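Local coordinates for protein adenylosuccinate lyase (Francisella tularensis subsp. tularensis SCHU S4, PDB 4EEI) that probably catalyses the elimination of fumarate from adenylosuccinate, giving AMP, and from the analogous succinyl-carboxamide ribotide, two steps of purine biosynthesis, at residues B[276-279]-B[280-284]; B[232-235]-B[236-240]; B[67-70]-B[71-75]; B[87-91]-B[92-96]; B[295-299]-B[300-304]. All coordinates share one frame; numbering follows the deposited sequence.

Contact 1 (B[276-279]-B[280-284]); sequences NLTG and MARML. With AMP (adenosine monophosphate), chain C.
Met280 folds back along its helix to lie across Asn276, one turn earlier. Its CB starts over the preceding turn, 3.5 Å from Leu277 O. With CG anti to the carbonyl carbon (chi1 -61°), that carbon swings 3.4 Å from Asn276 O, the same carbonyl that accepts the Met280 N-H. A second bend, at chi2, carries SD and then CE out beside the asparagine amide, where CE ends 3.4 Å from Asn276 OD1. The other side of the amide, its nitrogen, faces the nucleotide: Asn276 ND2 donates to O2P of an AMP across 2.9 Å, the N-H pointing straight at the oxygen (179°). Tyr5 and Arg4 bind this AMP too, together with Ser306, Arg310, Gln212 and Lys66 of the second subunit. Further round the helix, Thr278 CG2 sits over one face of the Arg282 guanidinium, 3.6 Å from Arg282 NH2. Thr278 OG1 turns back to Thr274 O, while Arg282 NH1 reaches Asn294 OD1 of the second subunit. These are i to i+4 contacts of a buried alpha-helix, one end of which touches an active site shared between subunits, as is usual in the fumarase/aspartase superfamily.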
# COMPACT_ATOMS: atom_id res chain seq x y z
N ASN B 276 -0.90 -4.00 20.89
CA ASN B 276 -0.44 -2.64 20.63
C ASN B 276 0.65 -2.59 19.56
O ASN B 276 0.60 -1.77 18.64
CB ASN B 276 0.08 -1.99 21.93
CG ASN B 276 0.64 -0.59 21.71
OD1 ASN B 276 1.80 -0.43 21.35
ND2 ASN B 276 -0.19 0.43 21.94
N LEU B 277 1.61 -3.51 19.65
CA LEU B 277 2.74 -3.50 18.72
C LEU B 277 2.33 -3.94 17.32
O LEU B 277 2.97 -3.59 16.33
CB LEU B 277 3.89 -4.36 19.25
CG LEU B 277 4.49 -3.87 20.57
CD1 LEU B 277 5.33 -4.95 21.22
CD2 LEU B 277 5.30 -2.62 20.37
N THR B 278 1.26 -4.72 17.22
CA THR B 278 0.74 -5.09 15.92
C THR B 278 0.21 -3.83 15.23
O THR B 278 0.40 -3.62 14.02
CB THR B 278 -0.36 -6.16 16.08
OG1 THR B 278 0.21 -7.33 16.70
CG2 THR B 278 -0.94 -6.54 14.71
N GLY B 279 -0.45 -2.98 16.01
CA GLY B 279 -0.93 -1.70 15.51
C GLY B 279 0.23 -0.84 15.05
O GLY B 279 0.16 -0.18 14.00
N MET B 280 1.30 -0.84 15.82
CA MET B 280 2.47 -0.05 15.46
C MET B 280 3.06 -0.52 14.15
O MET B 280 3.46 0.28 13.31
CB MET B 280 3.53 -0.13 16.57
CG MET B 280 3.05 0.42 17.90
SD MET B 280 2.70 2.19 17.83
CE MET B 280 2.02 2.43 19.47
N ALA B 281 3.08 -1.84 13.96
CA ALA B 281 3.61 -2.40 12.72
C ALA B 281 2.79 -1.96 11.51
O ALA B 281 3.36 -1.68 10.45
CB ALA B 281 3.65 -3.92 12.80
N ARG B 282 1.47 -1.92 11.65
CA ARG B 282 0.61 -1.48 10.54
C ARG B 282 0.93 -0.05 10.13
O ARG B 282 0.90 0.29 8.95
CB ARG B 282 -0.87 -1.62 10.90
CG ARG B 282 -1.34 -3.05 11.06
CD ARG B 282 -2.81 -3.16 11.42
NE ARG B 282 -3.10 -4.55 11.78
CZ ARG B 282 -3.98 -4.94 12.69
NH1 ARG B 282 -4.72 -4.06 13.35
NH2 ARG B 282 -4.11 -6.24 12.94
N MET B 283 1.20 0.78 11.14
CA MET B 283 1.55 2.18 10.90
C MET B 283 2.85 2.31 10.11
O MET B 283 2.92 3.04 9.13
CB MET B 283 1.68 2.94 12.22
CG MET B 283 0.38 3.11 13.00
SD MET B 283 -0.88 4.04 12.10
CE MET B 283 0.08 5.44 11.50
N LEU B 284 3.89 1.59 10.55
CA LEU B 284 5.20 1.62 9.92
C LEU B 284 5.11 1.14 8.49
O LEU B 284 5.75 1.69 7.58
CB LEU B 284 6.20 0.76 10.71
CG LEU B 284 6.58 1.29 12.09
CD1 LEU B 284 7.33 0.22 12.88
CD2 LEU B 284 7.46 2.54 11.93
P AMP C . -3.36 1.23 23.32
O1P AMP C . -2.22 2.17 23.60
O2P AMP C . -2.94 -0.12 22.80
O3P AMP C . -4.50 1.86 22.57
O5' AMP C . -3.97 0.91 24.78
C5' AMP C . -5.17 0.16 24.92
C4' AMP C . -5.73 0.37 26.32
O4' AMP C . -6.97 -0.32 26.48
C3' AMP C . -4.78 -0.18 27.37
O3' AMP C . -4.65 0.77 28.43
C2' AMP C . -5.46 -1.43 27.89
O2' AMP C . -5.19 -1.62 29.27
C1' AMP C . -6.93 -1.14 27.65
N9 AMP C . -7.70 -2.38 27.45
C8 AMP C . -7.29 -3.63 27.73
N7 AMP C . -8.26 -4.54 27.43
C5 AMP C . -9.31 -3.86 26.95
C6 AMP C . -10.66 -4.20 26.44
N6 AMP C . -11.08 -5.49 26.39
N1 AMP C . -11.46 -3.19 26.03
C2 AMP C . -11.05 -1.91 26.08
N3 AMP C . -9.84 -1.53 26.52
C4 AMP C . -8.94 -2.44 26.96

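Contact 2 (B[232-235]-B[236-240]); sequences AIER and LAVEI
Glu234 and Val238 lie side by side on the helix, pointing the same way, with Glu234 CG 4.2 Å from Val238 CG2. The valine's closer touch is on the backbone: CG1 stands anti to its own N (chi1 167°), which puts CG2 back over the preceding turn, 3.1 Å from Glu234 O. That carbonyl also accepts the Val238 N-H at 2.9 Å, and so it meets a donor and a methyl of the same residue. The small Ala237 behaves alike, its CB 3.2 Å from Ile233 O, the acceptor for Ala237 N. Leu236 sets only its CB against the previous turn, 3.5 Å from Ala232 O, and then leads its branched end away toward the neighbouring helices.

Arg235 and Glu239 are spaced as an i to i+4 ion pair but do not form one; Arg235 NH2 and Glu239 OE1 stand 6.4 Å apart. Each acid or base is paired outside the two segments: Arg235 with Glu160, Glu239 with Lys153, and Glu234 with Arg285. Phe161 on helix 151-173 and Met327 on helix 304-333 pack on Leu236, while Ala237 faces Thr274 and Thr278 of helix 272-293. Val238 lies against Val296 of the third subunit and Trp298 of the second. An apolar stripe flanked by charged residues whose partners sit on adjacent helices fits the place of helix 217-244 in the long helical bundle from which tetramers of the fumarase/aspartase superfamily build their core.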
# COMPACT_ATOMS: atom_id res chain seq x y z
N ALA B 232 8.77 -8.07 10.90
CA ALA B 232 9.41 -8.85 11.96
C ALA B 232 8.72 -8.63 13.31
O ALA B 232 8.50 -9.57 14.08
CB ALA B 232 10.89 -8.48 12.06
N ILE B 233 8.40 -7.37 13.60
CA ILE B 233 7.70 -7.03 14.83
C ILE B 233 6.33 -7.72 14.84
O ILE B 233 5.92 -8.29 15.86
CB ILE B 233 7.52 -5.50 14.96
CG1 ILE B 233 8.87 -4.85 15.26
CG2 ILE B 233 6.51 -5.16 16.06
CD1 ILE B 233 8.85 -3.33 15.15
N GLU B 234 5.65 -7.69 13.71
CA GLU B 234 4.30 -8.26 13.66
C GLU B 234 4.33 -9.77 13.77
O GLU B 234 3.49 -10.37 14.43
CB GLU B 234 3.55 -7.82 12.39
CG GLU B 234 2.04 -8.15 12.43
CD GLU B 234 1.28 -7.59 11.24
OE1 GLU B 234 1.82 -6.68 10.57
OE2 GLU B 234 0.14 -8.05 10.97
N ARG B 235 5.31 -10.40 13.11
CA ARG B 235 5.40 -11.85 13.16
C ARG B 235 5.64 -12.31 14.58
O ARG B 235 5.03 -13.28 15.02
CB ARG B 235 6.50 -12.39 12.24
CG ARG B 235 6.51 -13.92 12.12
CD ARG B 235 7.43 -14.40 11.00
NE ARG B 235 8.84 -14.27 11.35
CZ ARG B 235 9.55 -15.24 11.92
NH1 ARG B 235 10.84 -15.05 12.21
NH2 ARG B 235 8.98 -16.41 12.19
N LEU B 236 6.53 -11.63 15.29
CA LEU B 236 6.83 -12.00 16.67
C LEU B 236 5.65 -11.70 17.59
O LEU B 236 5.34 -12.47 18.49
CB LEU B 236 8.09 -11.26 17.16
CG LEU B 236 8.45 -11.33 18.64
CD1 LEU B 236 8.66 -12.76 19.09
CD2 LEU B 236 9.70 -10.50 18.89
N ALA B 237 4.98 -10.58 17.34
CA ALA B 237 3.85 -10.18 18.17
C ALA B 237 2.73 -11.23 18.04
O ALA B 237 2.10 -11.62 19.02
CB ALA B 237 3.35 -8.81 17.77
N VAL B 238 2.49 -11.67 16.81
CA VAL B 238 1.43 -12.64 16.55
C VAL B 238 1.75 -13.99 17.19
O VAL B 238 0.88 -14.66 17.74
CB VAL B 238 1.23 -12.79 15.03
CG1 VAL B 238 0.37 -14.01 14.69
CG2 VAL B 238 0.61 -11.51 14.45
N GLU B 239 3.02 -14.38 17.13
CA GLU B 239 3.45 -15.59 17.81
C GLU B 239 3.13 -15.53 19.30
O GLU B 239 2.59 -16.47 19.88
CB GLU B 239 4.95 -15.83 17.60
CG GLU B 239 5.50 -17.04 18.34
CD GLU B 239 5.09 -18.38 17.72
OE1 GLU B 239 4.76 -18.41 16.52
OE2 GLU B 239 5.12 -19.40 18.44
N ILE B 240 3.47 -14.41 19.94
CA ILE B 240 3.18 -14.31 21.37
C ILE B 240 1.66 -14.31 21.62
O ILE B 240 1.19 -14.96 22.57
CB ILE B 240 3.88 -13.09 21.99
CG1 ILE B 240 5.39 -13.31 21.98
CG2 ILE B 240 3.41 -12.87 23.43
CD1 ILE B 240 6.20 -12.05 22.17

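Contact 3 (B[67-70]-B[71-75]); sequences HDII and AFCTS. With AMP (adenosine monophosphate), chain O.
His67, whose carbonyl O takes the N-H of Ala71 at 3.1 Å, caps its own helix with an imidazole nitrogen. Ile69 N lies in the ring plane and donates to His67 ND1 at 3.3 Å, a weak and bent bond (131°). The two faces of this ring are used as well. On one, Ile70 CG1 rests toward the rim, 3.5 Å above the plane; on the opposite one lies the bound AMP, with C1' over the ring centre and N9 close to NE2. NE2 itself binds a succinate, so cap, isoleucine, nucleotide and succinate all meet at this one side chain. Asp68, next along, places CG between its backbone N and carbonyl carbon (chi1 58°), and its OD1 lies beside the ribose, in contact with O4' and, at 3.4 Å, with C4' of the AMP, without a hydrogen bond. Its OD2 forms a salt bridge with Arg310.

Farther along, Thr74 doubles a backbone bond. Thr74 N and Thr74 OG1 both donate to Ile70 O, OG1 at 2.8 Å, from opposite faces of the carbonyl plane. One residue back, Cys73 SG brushes Ile69 CG2 at 4.1 Å. Ser75 OG donates to Phe72 O, three residues back.

The short helix 68-77 is wedged between three others: Ala71 packs on Ile61 of helix 55-65, Ile69 and Phe72 on Met23 of helix 16-33, and Ile69 also on Ser94 and Ile98 at the start of helix 94-131.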
# COMPACT_ATOMS: atom_id res chain seq x y z
N HIS B 67 7.64 31.70 3.33
CA HIS B 67 8.79 30.88 2.95
C HIS B 67 9.61 30.61 4.20
O HIS B 67 10.21 31.53 4.75
CB HIS B 67 9.63 31.62 1.91
CG HIS B 67 10.65 30.76 1.24
ND1 HIS B 67 11.59 30.03 1.94
CD2 HIS B 67 10.88 30.51 -0.07
CE1 HIS B 67 12.36 29.37 1.09
NE2 HIS B 67 11.95 29.64 -0.14
N ASP B 68 9.64 29.36 4.64
CA ASP B 68 10.24 29.04 5.94
C ASP B 68 11.77 29.26 6.04
O ASP B 68 12.27 29.65 7.10
CB ASP B 68 9.83 27.65 6.44
CG ASP B 68 10.18 26.52 5.46
OD1 ASP B 68 10.28 26.77 4.23
OD2 ASP B 68 10.33 25.37 5.93
N ILE B 69 12.49 29.04 4.94
CA ILE B 69 13.95 29.23 4.97
C ILE B 69 14.35 30.70 4.97
O ILE B 69 15.31 31.09 5.65
CB ILE B 69 14.65 28.50 3.81
CG1 ILE B 69 14.15 27.06 3.72
CG2 ILE B 69 16.16 28.52 3.99
CD1 ILE B 69 14.16 26.34 5.08
N ILE B 70 13.64 31.52 4.20
CA ILE B 70 13.84 32.96 4.26
C ILE B 70 13.59 33.45 5.69
O ILE B 70 14.34 34.27 6.21
CB ILE B 70 12.91 33.72 3.30
CG1 ILE B 70 13.18 33.31 1.85
CG2 ILE B 70 13.05 35.22 3.47
CD1 ILE B 70 12.28 34.00 0.82
N ALA B 71 12.54 32.93 6.31
CA ALA B 71 12.21 33.27 7.69
C ALA B 71 13.33 32.87 8.66
O ALA B 71 13.73 33.65 9.51
CB ALA B 71 10.90 32.64 8.10
N PHE B 72 13.81 31.64 8.52
CA PHE B 72 14.92 31.15 9.33
C PHE B 72 16.19 31.99 9.14
O PHE B 72 16.82 32.41 10.12
CB PHE B 72 15.22 29.69 9.01
CG PHE B 72 16.59 29.23 9.44
CD1 PHE B 72 16.85 28.96 10.78
CD2 PHE B 72 17.62 29.08 8.52
CE1 PHE B 72 18.10 28.54 11.18
CE2 PHE B 72 18.88 28.66 8.91
CZ PHE B 72 19.12 28.39 10.25
N CYS B 73 16.58 32.23 7.89
CA CYS B 73 17.77 33.04 7.61
C CYS B 73 17.65 34.44 8.20
O CYS B 73 18.59 34.96 8.81
CB CYS B 73 18.02 33.13 6.11
SG CYS B 73 18.51 31.56 5.37
N THR B 74 16.48 35.04 8.02
CA THR B 74 16.22 36.37 8.58
C THR B 74 16.32 36.34 10.10
O THR B 74 16.81 37.28 10.71
CB THR B 74 14.85 36.91 8.12
OG1 THR B 74 14.83 37.02 6.69
CG2 THR B 74 14.58 38.28 8.72
N SER B 75 15.87 35.25 10.72
CA SER B 75 15.94 35.17 12.18
C SER B 75 17.39 35.14 12.67
O SER B 75 17.70 35.65 13.75
CB SER B 75 15.16 33.96 12.73
OG SER B 75 15.89 32.76 12.57
P AMP O . 5.15 22.92 2.93
O1P AMP O . 4.11 23.21 3.98
O2P AMP O . 4.58 22.52 1.59
O3P AMP O . 6.29 22.06 3.40
O5' AMP O . 5.83 24.35 2.65
C5' AMP O . 7.03 24.45 1.87
C4' AMP O . 7.72 25.77 2.16
O4' AMP O . 8.92 25.88 1.39
C3' AMP O . 6.83 26.95 1.79
O3' AMP O . 6.84 27.89 2.86
C2' AMP O . 7.49 27.56 0.57
O2' AMP O . 7.38 28.99 0.59
C1' AMP O . 8.93 27.13 0.69
N9 AMP O . 9.55 26.98 -0.65
C8 AMP O . 9.05 27.44 -1.81
N7 AMP O . 9.87 27.14 -2.85
C5 AMP O . 10.93 26.47 -2.35
C6 AMP O . 12.16 25.86 -2.90
N6 AMP O . 12.43 25.91 -4.22
N1 AMP O . 13.00 25.26 -2.03
C2 AMP O . 12.74 25.21 -0.71
N3 AMP O . 11.64 25.74 -0.14
C4 AMP O . 10.71 26.37 -0.90

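Contact 4 (B[87-91]-B[92-96]); sequences FFHFG and VTSSD. With AMP (adenosine monophosphate), chain O.
The His89 ring CG stands anti to the backbone N (chi1 -161°), while chi1 of Val92, -72°, sets its CG2 in the crowded position between N and the carbonyl carbon; the two side chains then meet across the bend of the chain at Gly91, whose positive phi suits a glycine. Val92 CG2 drops onto the middle of the imidazole face, 3.5 Å from the ring centroid and 7° off its normal, a well-centred CH-pi contact. The ring's rotation is fixed from its edge: Glu27 holds His89 ND1, and a water in the ring plane binds His89 NE2 at 3.1 Å, with a weak bond from the same water to Val92 O. Ser94 CA also lies at the edge, 4.0 Å from His89 CE1.

Directly after comes the N-terminus of helix 94-131. Thr93 is its N-cap, and Asp96 OD2 accepts from Thr93 N at 3.0 Å, from above the carboxylate plane, forming one half of a capping box; the threonine hydroxyl does not return the bond. The same turn faces the ligands: Ser94 CB packs 3.6 Å from C2 of the AMP adenine, and Ser94 OG binds succinate. At the other end of the loop the Phe90 ring meets His358 of the third subunit edge-to-face.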
# COMPACT_ATOMS: atom_id res chain seq x y z
N PHE B 87 27.52 37.06 4.09
CA PHE B 87 27.70 35.86 3.29
C PHE B 87 26.89 34.69 3.83
O PHE B 87 27.06 33.55 3.39
CB PHE B 87 29.18 35.50 3.16
CG PHE B 87 29.95 36.47 2.30
CD1 PHE B 87 30.86 37.36 2.87
CD2 PHE B 87 29.75 36.51 0.93
CE1 PHE B 87 31.57 38.25 2.08
CE2 PHE B 87 30.45 37.39 0.14
CZ PHE B 87 31.36 38.27 0.71
N PHE B 88 26.01 34.97 4.78
CA PHE B 88 25.12 33.93 5.28
C PHE B 88 24.20 33.50 4.15
O PHE B 88 23.62 34.34 3.46
CB PHE B 88 24.32 34.42 6.49
CG PHE B 88 23.70 33.32 7.29
CD1 PHE B 88 24.47 32.58 8.18
CD2 PHE B 88 22.35 33.00 7.15
CE1 PHE B 88 23.91 31.55 8.93
CE2 PHE B 88 21.78 31.97 7.90
CZ PHE B 88 22.56 31.24 8.79
N HIS B 89 24.10 32.19 3.94
CA HIS B 89 23.27 31.63 2.88
C HIS B 89 23.68 32.16 1.50
O HIS B 89 22.86 32.67 0.75
CB HIS B 89 21.79 31.92 3.16
CG HIS B 89 20.85 31.02 2.42
ND1 HIS B 89 20.46 29.79 2.90
CD2 HIS B 89 20.23 31.18 1.23
CE1 HIS B 89 19.63 29.23 2.04
NE2 HIS B 89 19.47 30.05 1.02
N PHE B 90 24.96 32.02 1.18
CA PHE B 90 25.48 32.53 -0.07
C PHE B 90 25.68 31.37 -1.04
O PHE B 90 26.28 30.36 -0.67
CB PHE B 90 26.80 33.25 0.20
CG PHE B 90 27.40 33.91 -1.00
CD1 PHE B 90 28.34 33.24 -1.77
CD2 PHE B 90 27.05 35.20 -1.35
CE1 PHE B 90 28.92 33.85 -2.87
CE2 PHE B 90 27.62 35.82 -2.46
CZ PHE B 90 28.56 35.14 -3.22
N GLY B 91 25.14 31.50 -2.25
CA GLY B 91 25.37 30.50 -3.29
C GLY B 91 24.49 29.26 -3.21
O GLY B 91 24.20 28.63 -4.23
N VAL B 92 24.07 28.90 -2.00
CA VAL B 92 23.22 27.72 -1.81
C VAL B 92 21.79 27.98 -2.25
O VAL B 92 21.36 29.13 -2.32
CB VAL B 92 23.19 27.28 -0.34
CG1 VAL B 92 24.50 26.64 0.06
CG2 VAL B 92 22.86 28.46 0.58
N THR B 93 21.06 26.91 -2.54
CA THR B 93 19.62 26.98 -2.69
C THR B 93 19.01 26.55 -1.34
O THR B 93 19.70 25.89 -0.55
CB THR B 93 19.14 26.07 -3.85
OG1 THR B 93 17.77 26.35 -4.17
CG2 THR B 93 19.28 24.60 -3.48
N SER B 94 17.77 26.95 -1.04
CA SER B 94 17.17 26.57 0.24
C SER B 94 17.29 25.08 0.54
O SER B 94 17.60 24.69 1.66
CB SER B 94 15.69 27.00 0.32
OG SER B 94 15.54 28.40 0.20
N SER B 95 17.08 24.24 -0.46
CA SER B 95 17.09 22.80 -0.20
C SER B 95 18.48 22.19 -0.01
O SER B 95 18.59 21.06 0.46
CB SER B 95 16.27 22.04 -1.24
OG SER B 95 14.89 22.17 -0.97
N ASP B 96 19.54 22.91 -0.38
CA ASP B 96 20.88 22.47 -0.00
C ASP B 96 20.92 22.45 1.52
O ASP B 96 21.50 21.55 2.13
CB ASP B 96 21.95 23.45 -0.49
CG ASP B 96 22.24 23.35 -1.98
OD1 ASP B 96 22.09 22.26 -2.57
OD2 ASP B 96 22.65 24.38 -2.57
P AMP O . 5.15 22.92 2.93
O1P AMP O . 4.11 23.21 3.98
O2P AMP O . 4.58 22.52 1.59
O3P AMP O . 6.29 22.06 3.40
O5' AMP O . 5.83 24.35 2.65
C5' AMP O . 7.03 24.45 1.87
C4' AMP O . 7.72 25.77 2.16
O4' AMP O . 8.92 25.88 1.39
C3' AMP O . 6.83 26.95 1.79
O3' AMP O . 6.84 27.89 2.86
C2' AMP O . 7.49 27.56 0.57
O2' AMP O . 7.38 28.99 0.59
C1' AMP O . 8.93 27.13 0.69
N9 AMP O . 9.55 26.98 -0.65
C8 AMP O . 9.05 27.44 -1.81
N7 AMP O . 9.87 27.14 -2.85
C5 AMP O . 10.93 26.47 -2.35
C6 AMP O . 12.16 25.86 -2.90
N6 AMP O . 12.43 25.91 -4.22
N1 AMP O . 13.00 25.26 -2.03
C2 AMP O . 12.74 25.21 -0.71
N3 AMP O . 11.64 25.74 -0.14
C4 AMP O . 10.71 26.37 -0.90
O HOH W 1 18.13 30.16 -1.77

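Contact 5 (B[295-299]-B[300-304]); sequences CVLWH and ERDIS. With AMP (adenosine monophosphate), chain O.
A type II' beta turn from Trp298 to Arg301, closed by Arg301 N donating to Trp298 O at 2.8 Å, reverses the chain, with His299 at positive phi (54°) in its second position. The loop leads from helix 272-293 into helix 304-333 and lines the AMP pocket. Past the turn, Asp302 ties both arms together; Glu300, Arg301 and Asp302 each have a second conformer, and the contacts here are those of one. Trp298 N reaches Asp302 OD1 at 3.0 Å on the anti side of the carboxylate. A water gives a further bond to OD1 and another to Val296 O. Asp302 OD2 takes two donors of Ser304: the backbone N at 2.8 Å, nearly along the C-O axis, closing an Asx turn, and OG on the syn lone pair. Leu297 CD2 supplies the apolar side, 3.7 Å from Asp302 OD1, while the Trp298 ring stands almost upright to the carboxylate (83°). Trp298 itself stacks on His242 and makes a cation-pi contact with Arg241, both of the second subunit; Glu300 is bound by Lys153 and Arg139 of the third.

Arg301 bends at chi2 and chi3 so that NH1, also bonded to Gln212 and Ser95, comes 3.3 Å from AMP N1. Ile303 CD1 lies over one face of that guanidinium, toward its rim, and 3.6 Å from N3 of the adenine.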
# COMPACT_ATOMS: atom_id res chain seq x y z
N CYS B 295 9.47 9.73 -4.19
CA CYS B 295 10.62 9.68 -5.10
C CYS B 295 10.35 10.37 -6.43
O CYS B 295 11.25 10.92 -7.06
CB CYS B 295 11.02 8.24 -5.40
SG CYS B 295 11.75 7.37 -4.00
N VAL B 296 9.10 10.29 -6.88
CA VAL B 296 8.77 10.73 -8.25
C VAL B 296 8.56 12.24 -8.32
O VAL B 296 7.44 12.72 -8.51
CB VAL B 296 7.54 9.97 -8.78
CG1 VAL B 296 7.38 10.18 -10.29
CG2 VAL B 296 7.70 8.48 -8.48
N LEU B 297 9.66 12.98 -8.16
CA LEU B 297 9.64 14.44 -8.24
C LEU B 297 9.82 14.95 -9.67
O LEU B 297 10.54 14.35 -10.47
CB LEU B 297 10.73 15.02 -7.35
CG LEU B 297 10.67 14.58 -5.88
CD1 LEU B 297 11.81 15.23 -5.10
CD2 LEU B 297 9.30 14.90 -5.25
N TRP B 298 9.17 16.06 -9.98
CA TRP B 298 9.23 16.63 -11.31
C TRP B 298 10.52 17.36 -11.55
O TRP B 298 10.92 18.24 -10.77
CB TRP B 298 8.06 17.58 -11.54
CG TRP B 298 6.73 16.89 -11.66
CD1 TRP B 298 6.44 15.55 -11.40
CD2 TRP B 298 5.46 17.48 -12.09
NE1 TRP B 298 5.12 15.29 -11.63
CE2 TRP B 298 4.47 16.40 -12.05
CE3 TRP B 298 5.06 18.74 -12.49
CZ2 TRP B 298 3.15 16.60 -12.39
CZ3 TRP B 298 3.72 18.93 -12.83
CH2 TRP B 298 2.79 17.89 -12.78
N HIS B 299 11.22 16.96 -12.61
CA HIS B 299 12.42 17.63 -13.05
C HIS B 299 13.42 17.76 -11.94
O HIS B 299 13.66 16.79 -11.19
CB HIS B 299 12.08 19.00 -13.64
CG HIS B 299 11.30 18.93 -14.92
ND1 HIS B 299 11.69 18.18 -15.97
CD2 HIS B 299 10.10 19.54 -15.31
CE1 HIS B 299 10.81 18.31 -16.97
NE2 HIS B 299 9.83 19.14 -16.57
N GLU B 300 13.92 18.96 -11.72
CA GLU B 300 14.97 19.18 -10.73
C GLU B 300 14.40 19.34 -9.33
O GLU B 300 15.12 19.69 -8.39
CB GLU B 300 15.84 20.38 -11.11
CG GLU B 300 16.79 20.10 -12.26
CD GLU B 300 16.05 19.80 -13.55
OE1 GLU B 300 15.21 20.62 -13.96
OE2 GLU B 300 16.32 18.74 -14.16
N ARG B 301 13.10 19.10 -9.19
CA ARG B 301 12.46 19.07 -7.88
C ARG B 301 11.07 19.69 -7.86
O ARG B 301 10.74 20.59 -8.63
CB ARG B 301 13.34 19.74 -6.82
CG ARG B 301 13.01 21.19 -6.52
CD ARG B 301 11.69 21.34 -5.77
NE ARG B 301 11.71 20.69 -4.46
CZ ARG B 301 12.33 21.17 -3.39
NH1 ARG B 301 13.00 22.31 -3.46
NH2 ARG B 301 12.29 20.50 -2.24
N ASP B 302 10.25 19.18 -6.94
CA ASP B 302 8.95 19.73 -6.65
C ASP B 302 8.64 19.41 -5.19
O ASP B 302 9.30 18.56 -4.61
CB ASP B 302 7.88 19.15 -7.57
CG ASP B 302 7.30 17.85 -7.05
OD1 ASP B 302 7.35 16.84 -7.79
OD2 ASP B 302 6.79 17.84 -5.91
N ILE B 303 7.96 20.34 -4.54
CA ILE B 303 7.96 20.29 -3.08
C ILE B 303 6.87 19.43 -2.45
O ILE B 303 6.63 19.51 -1.25
CB ILE B 303 7.91 21.71 -2.47
CG1 ILE B 303 8.59 21.72 -1.10
CG2 ILE B 303 6.48 22.21 -2.38
CD1 ILE B 303 9.47 22.93 -0.87
N SER B 304 6.22 18.58 -3.25
CA SER B 304 5.14 17.73 -2.73
C SER B 304 5.61 16.81 -1.60
O SER B 304 4.85 16.49 -0.68
CB SER B 304 4.53 16.90 -3.85
OG SER B 304 5.49 16.01 -4.41
P AMP O . 5.15 22.92 2.93
O1P AMP O . 4.11 23.21 3.98
O2P AMP O . 4.58 22.52 1.59
O3P AMP O . 6.29 22.06 3.40
O5' AMP O . 5.83 24.35 2.65
C5' AMP O . 7.03 24.45 1.87
C4' AMP O . 7.72 25.77 2.16
O4' AMP O . 8.92 25.88 1.39
C3' AMP O . 6.83 26.95 1.79
O3' AMP O . 6.84 27.89 2.86
C2' AMP O . 7.49 27.56 0.57
O2' AMP O . 7.38 28.99 0.59
C1' AMP O . 8.93 27.13 0.69
N9 AMP O . 9.55 26.98 -0.65
C8 AMP O . 9.05 27.44 -1.81
N7 AMP O . 9.87 27.14 -2.85
C5 AMP O . 10.93 26.47 -2.35
C6 AMP O . 12.16 25.86 -2.90
N6 AMP O . 12.43 25.91 -4.22
N1 AMP O . 13.00 25.26 -2.03
C2 AMP O . 12.74 25.21 -0.71
N3 AMP O . 11.64 25.74 -0.14
C4 AMP O . 10.71 26.37 -0.90
O HOH W 2 5.76 14.75 -7.45

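Overall arrangement
Contacts 1 and 2 belong to the buried helical core: helices 272-293 and 217-244 pack directly, Ala281 on Glu234, and both contacts are i to i+4 helix turns. Contacts 3, 4 and 5 gather around a single AMP, their centres about 29 to 36 Å from the centre of the chain. There, contact 3 is partly buried, contact 4 lies at the surface and contact 5 is buried among subunits; contact 3 keeps helix bonds but adds a cap and ring faces, while contacts 4 and 5 rest on a loop, a cap and turns. Contacts 3 and 4 touch through Ser94 and His89, and contacts 4 and 5 through a probable Ser95–Arg301 hydrogen bond. Contact 1 meets a different AMP; both nucleotides are held by two subunits.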